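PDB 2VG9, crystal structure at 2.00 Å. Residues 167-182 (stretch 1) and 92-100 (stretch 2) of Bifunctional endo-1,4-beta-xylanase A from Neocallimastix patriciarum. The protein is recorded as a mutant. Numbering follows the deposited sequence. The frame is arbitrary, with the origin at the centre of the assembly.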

# COMPACT_ATOMS: atom_id res chain seq x y z
N ARG A 167 11.29 2.27 -9.10
CA ARG A 167 12.30 1.37 -8.61
C ARG A 167 11.67 0.21 -7.84
O ARG A 167 10.47 0.25 -7.55
CB ARG A 167 13.29 2.14 -7.74
CG ARG A 167 12.68 2.65 -6.47
CD ARG A 167 13.72 3.28 -5.55
NE ARG A 167 13.08 3.73 -4.31
CZ ARG A 167 13.74 4.16 -3.23
NH1 ARG A 167 15.08 4.25 -3.26
NH2 ARG A 167 13.06 4.54 -2.15
N THR A 168 12.45 -0.82 -7.53
CA THR A 168 11.91 -1.98 -6.78
C THR A 168 12.78 -2.33 -5.59
O THR A 168 12.64 -3.42 -5.02
CB THR A 168 11.75 -3.23 -7.66
OG1 THR A 168 13.02 -3.65 -8.12
CG2 THR A 168 10.83 -2.99 -8.87
N SER A 169 13.64 -1.40 -5.17
CA SER A 169 14.33 -1.53 -3.87
C SER A 169 14.80 -0.18 -3.34
O SER A 169 15.05 0.75 -4.13
CB SER A 169 15.53 -2.50 -3.96
OG SER A 169 16.53 -1.97 -4.79
N GLY A 170 14.93 -0.09 -2.03
CA GLY A 170 15.53 1.09 -1.46
C GLY A 170 15.01 1.45 -0.10
O GLY A 170 14.27 0.68 0.50
N HIS A 171 15.41 2.62 0.40
CA HIS A 171 14.96 3.14 1.68
C HIS A 171 13.86 4.18 1.50
O HIS A 171 13.97 5.04 0.62
CB HIS A 171 16.12 3.83 2.39
CG HIS A 171 15.71 4.49 3.66
ND1 HIS A 171 15.34 5.82 3.71
CD2 HIS A 171 15.51 3.98 4.90
CE1 HIS A 171 14.97 6.11 4.95
NE2 HIS A 171 15.06 5.02 5.68
N ILE A 172 12.80 4.07 2.29
CA ILE A 172 11.75 5.10 2.32
C ILE A 172 11.62 5.64 3.75
O ILE A 172 11.37 4.89 4.70
CB ILE A 172 10.38 4.55 1.85
CG1 ILE A 172 10.49 3.97 0.41
CG2 ILE A 172 9.22 5.63 2.04
CD1 ILE A 172 9.31 3.14 -0.02
N THR A 173 11.80 6.95 3.87
CA THR A 173 11.47 7.66 5.10
C THR A 173 9.98 7.98 5.09
O THR A 173 9.55 9.10 4.75
CB THR A 173 12.34 8.92 5.31
OG1 THR A 173 13.70 8.61 4.96
CG2 THR A 173 12.21 9.44 6.77
N VAL A 174 9.20 6.98 5.48
CA VAL A 174 7.75 7.05 5.50
C VAL A 174 7.28 8.31 6.27
O VAL A 174 6.36 9.01 5.82
CB VAL A 174 7.16 5.74 6.12
CG1 VAL A 174 5.66 5.86 6.32
CG2 VAL A 174 7.49 4.50 5.21
N SER A 175 7.93 8.62 7.39
CA SER A 175 7.55 9.80 8.19
C SER A 175 7.72 11.13 7.43
O SER A 175 7.04 12.10 7.75
CB SER A 175 8.34 9.82 9.52
OG SER A 175 9.72 9.52 9.33
N ASP A 176 8.64 11.18 6.45
CA ASP A 176 8.86 12.39 5.62
C ASP A 176 7.69 12.62 4.62
O ASP A 176 7.32 13.76 4.35
CB ASP A 176 10.19 12.29 4.85
CG ASP A 176 11.38 12.74 5.66
OD1 ASP A 176 11.21 13.05 6.87
OD2 ASP A 176 12.50 12.77 5.08
N HIS A 177 7.12 11.54 4.07
CA HIS A 177 5.90 11.59 3.26
C HIS A 177 4.76 12.10 4.11
O HIS A 177 4.04 13.00 3.68
CB HIS A 177 5.58 10.22 2.66
CG HIS A 177 6.52 9.82 1.57
ND1 HIS A 177 7.71 9.16 1.81
CD2 HIS A 177 6.48 10.04 0.23
CE1 HIS A 177 8.35 8.96 0.66
NE2 HIS A 177 7.63 9.49 -0.30
N PHE A 178 4.61 11.58 5.33
CA PHE A 178 3.51 12.08 6.21
C PHE A 178 3.68 13.59 6.46
O PHE A 178 2.68 14.33 6.44
CB PHE A 178 3.44 11.34 7.57
CG PHE A 178 3.19 9.84 7.46
CD1 PHE A 178 2.77 9.25 6.26
CD2 PHE A 178 3.35 9.02 8.60
CE1 PHE A 178 2.53 7.85 6.17
CE2 PHE A 178 3.10 7.64 8.53
CZ PHE A 178 2.67 7.07 7.32
N LYS A 179 4.91 14.04 6.69
CA LYS A 179 5.22 15.47 6.96
C LYS A 179 4.87 16.35 5.77
O LYS A 179 4.23 17.40 5.93
CB LYS A 179 6.70 15.68 7.29
CG LYS A 179 7.09 15.41 8.73
CD LYS A 179 8.62 15.63 8.91
CE LYS A 179 9.23 14.60 9.89
NZ LYS A 179 10.43 15.13 10.64
N GLU A 180 5.27 15.90 4.58
CA GLU A 180 4.90 16.57 3.32
C GLU A 180 3.42 16.69 3.12
O GLU A 180 2.96 17.75 2.66
CB GLU A 180 5.56 15.91 2.09
CG GLU A 180 7.09 16.17 2.01
CD GLU A 180 7.48 17.62 1.66
OE1 GLU A 180 6.62 18.47 1.38
OE2 GLU A 180 8.69 17.93 1.67
N TRP A 181 2.65 15.62 3.41
CA TRP A 181 1.18 15.72 3.30
C TRP A 181 0.59 16.69 4.32
O TRP A 181 -0.32 17.50 4.01
CB TRP A 181 0.54 14.34 3.41
CG TRP A 181 1.03 13.31 2.38
CD1 TRP A 181 1.57 13.55 1.12
CD2 TRP A 181 1.01 11.88 2.54
NE1 TRP A 181 1.89 12.34 0.52
CE2 TRP A 181 1.55 11.31 1.37
CE3 TRP A 181 0.60 11.03 3.58
CZ2 TRP A 181 1.69 9.93 1.21
CZ3 TRP A 181 0.73 9.67 3.41
CH2 TRP A 181 1.29 9.13 2.24
N ALA A 182 1.11 16.62 5.55
CA ALA A 182 0.75 17.53 6.62
C ALA A 182 1.00 18.99 6.22
O ALA A 182 0.16 19.85 6.46
CB ALA A 182 1.51 17.17 7.90
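Stretch 2 92-100: RLCVYGWFQ

A β-strand can pack against a helix through side chains alone, and because successive residues of a strand point to alternate sides, every second one is available for the task. Residues 92-100 of this xylanase illustrate the principle. They form an extended strand, entered from earlier in the chain, and no hydrogen bond joins it to residues 167-182, which pass from a loop through a short strand into a helix beginning at Val 174. The N-to-C directions of helix and strand differ by 65° (signed crossing angle -65°), and their axes come no closer than 11.4 Å, a gap filled by side chains.

Following the first stretch, the register opens at Thr 168, whose CA lies 7.8 Å from the CA of Leu 93. The contact here is loose, with Thr 168 CG2 4.4 Å from Leu 93 CD2. The chain next passes Gly 170, whose backbone angles call for glycine, and Arg 167 NH2 reaches forward to donate a hydrogen bond to His 171 O (3.0 Å). Ile 172, in the m rotamer, then directs its side chain toward the strand and brings CD1 to 3.4 Å from Val 95 CG2, the shortest approach between the stretches. At the start of the helix, Val 174 CG2 lies 4.2 Å from Val 95 CG1, so Val 95 meets residues on both sides of the strand-to-helix transition.

One helical turn later, Phe 178 presents a ring face to the edge of Phe 99. The planes stand at 89° and the centroids are 5.0 Å apart, with Phe 178 CD1 3.7 Å from Phe 99 CZ. Trp 181 completes the aromatic cluster, its CZ3 3.8 Å from Phe 99 CZ. Leu 93, Val 95 and Phe 99 thus carry the contact, while Gly 97 interrupts the alternating series without a side chain.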

# COMPACT_ATOMS: atom_id res chain seq x y z
N ARG A 92 0.64 -1.97 -9.13
CA ARG A 92 1.55 -1.08 -8.45
C ARG A 92 2.23 -1.81 -7.30
O ARG A 92 1.67 -2.77 -6.72
CB ARG A 92 0.79 0.12 -7.90
CG ARG A 92 -0.12 -0.21 -6.72
CD ARG A 92 -0.93 1.02 -6.32
NE ARG A 92 -1.98 1.22 -7.31
CZ ARG A 92 -3.07 1.97 -7.15
NH1 ARG A 92 -3.29 2.65 -6.02
NH2 ARG A 92 -3.94 2.05 -8.14
N LEU A 93 3.42 -1.33 -6.97
CA LEU A 93 4.14 -1.72 -5.76
C LEU A 93 4.30 -0.44 -4.92
O LEU A 93 4.91 0.55 -5.37
CB LEU A 93 5.51 -2.29 -6.12
CG LEU A 93 6.45 -2.80 -5.03
CD1 LEU A 93 5.85 -3.99 -4.33
CD2 LEU A 93 7.84 -3.14 -5.68
N CYS A 94 3.76 -0.47 -3.70
CA CYS A 94 3.67 0.74 -2.90
C CYS A 94 3.72 0.49 -1.40
O CYS A 94 3.37 -0.59 -0.93
CB CYS A 94 2.39 1.52 -3.26
SG CYS A 94 0.85 0.63 -2.91
N VAL A 95 4.13 1.50 -0.65
CA VAL A 95 3.87 1.52 0.80
C VAL A 95 2.40 1.85 0.93
O VAL A 95 1.85 2.65 0.12
CB VAL A 95 4.67 2.61 1.55
CG1 VAL A 95 4.48 2.53 3.07
CG2 VAL A 95 6.15 2.59 1.19
N TYR A 96 1.74 1.25 1.93
CA TYR A 96 0.30 1.34 2.05
C TYR A 96 -0.18 1.36 3.51
O TYR A 96 0.45 0.75 4.36
CB TYR A 96 -0.32 0.14 1.35
CG TYR A 96 -1.81 0.01 1.50
CD1 TYR A 96 -2.69 0.61 0.57
CD2 TYR A 96 -2.36 -0.72 2.54
CE1 TYR A 96 -4.06 0.48 0.70
CE2 TYR A 96 -3.75 -0.84 2.69
CZ TYR A 96 -4.59 -0.24 1.78
OH TYR A 96 -5.98 -0.38 1.93
N GLY A 97 -1.29 2.05 3.79
CA GLY A 97 -1.87 1.98 5.12
C GLY A 97 -3.04 2.93 5.23
O GLY A 97 -3.54 3.45 4.21
N TRP A 98 -3.51 3.13 6.48
CA TRP A 98 -4.60 4.10 6.76
C TRP A 98 -4.26 5.06 7.89
O TRP A 98 -3.46 4.71 8.79
CB TRP A 98 -5.90 3.36 7.12
CG TRP A 98 -6.48 2.51 6.00
CD1 TRP A 98 -6.00 1.32 5.53
CD2 TRP A 98 -7.66 2.79 5.24
NE1 TRP A 98 -6.80 0.84 4.53
CE2 TRP A 98 -7.82 1.73 4.32
CE3 TRP A 98 -8.60 3.83 5.24
CZ2 TRP A 98 -8.89 1.68 3.40
CZ3 TRP A 98 -9.63 3.79 4.34
CH2 TRP A 98 -9.78 2.71 3.42
N PHE A 99 -4.86 6.26 7.87
CA PHE A 99 -4.97 7.10 9.07
C PHE A 99 -6.42 6.99 9.55
O PHE A 99 -7.36 7.37 8.84
CB PHE A 99 -4.62 8.59 8.84
CG PHE A 99 -3.30 8.85 8.15
CD1 PHE A 99 -2.18 8.01 8.36
CD2 PHE A 99 -3.15 9.95 7.28
CE1 PHE A 99 -0.96 8.26 7.71
CE2 PHE A 99 -1.93 10.20 6.65
CZ PHE A 99 -0.83 9.34 6.87
N GLN A 100 -6.58 6.44 10.75
CA GLN A 100 -7.88 6.18 11.34
C GLN A 100 -8.36 7.49 11.97
O GLN A 100 -7.59 8.21 12.63
CB GLN A 100 -7.76 5.09 12.41
CG GLN A 100 -9.07 4.73 13.19
CD GLN A 100 -10.19 4.17 12.31
OE1 GLN A 100 -11.01 4.91 11.76
NE2 GLN A 100 -10.27 2.84 12.21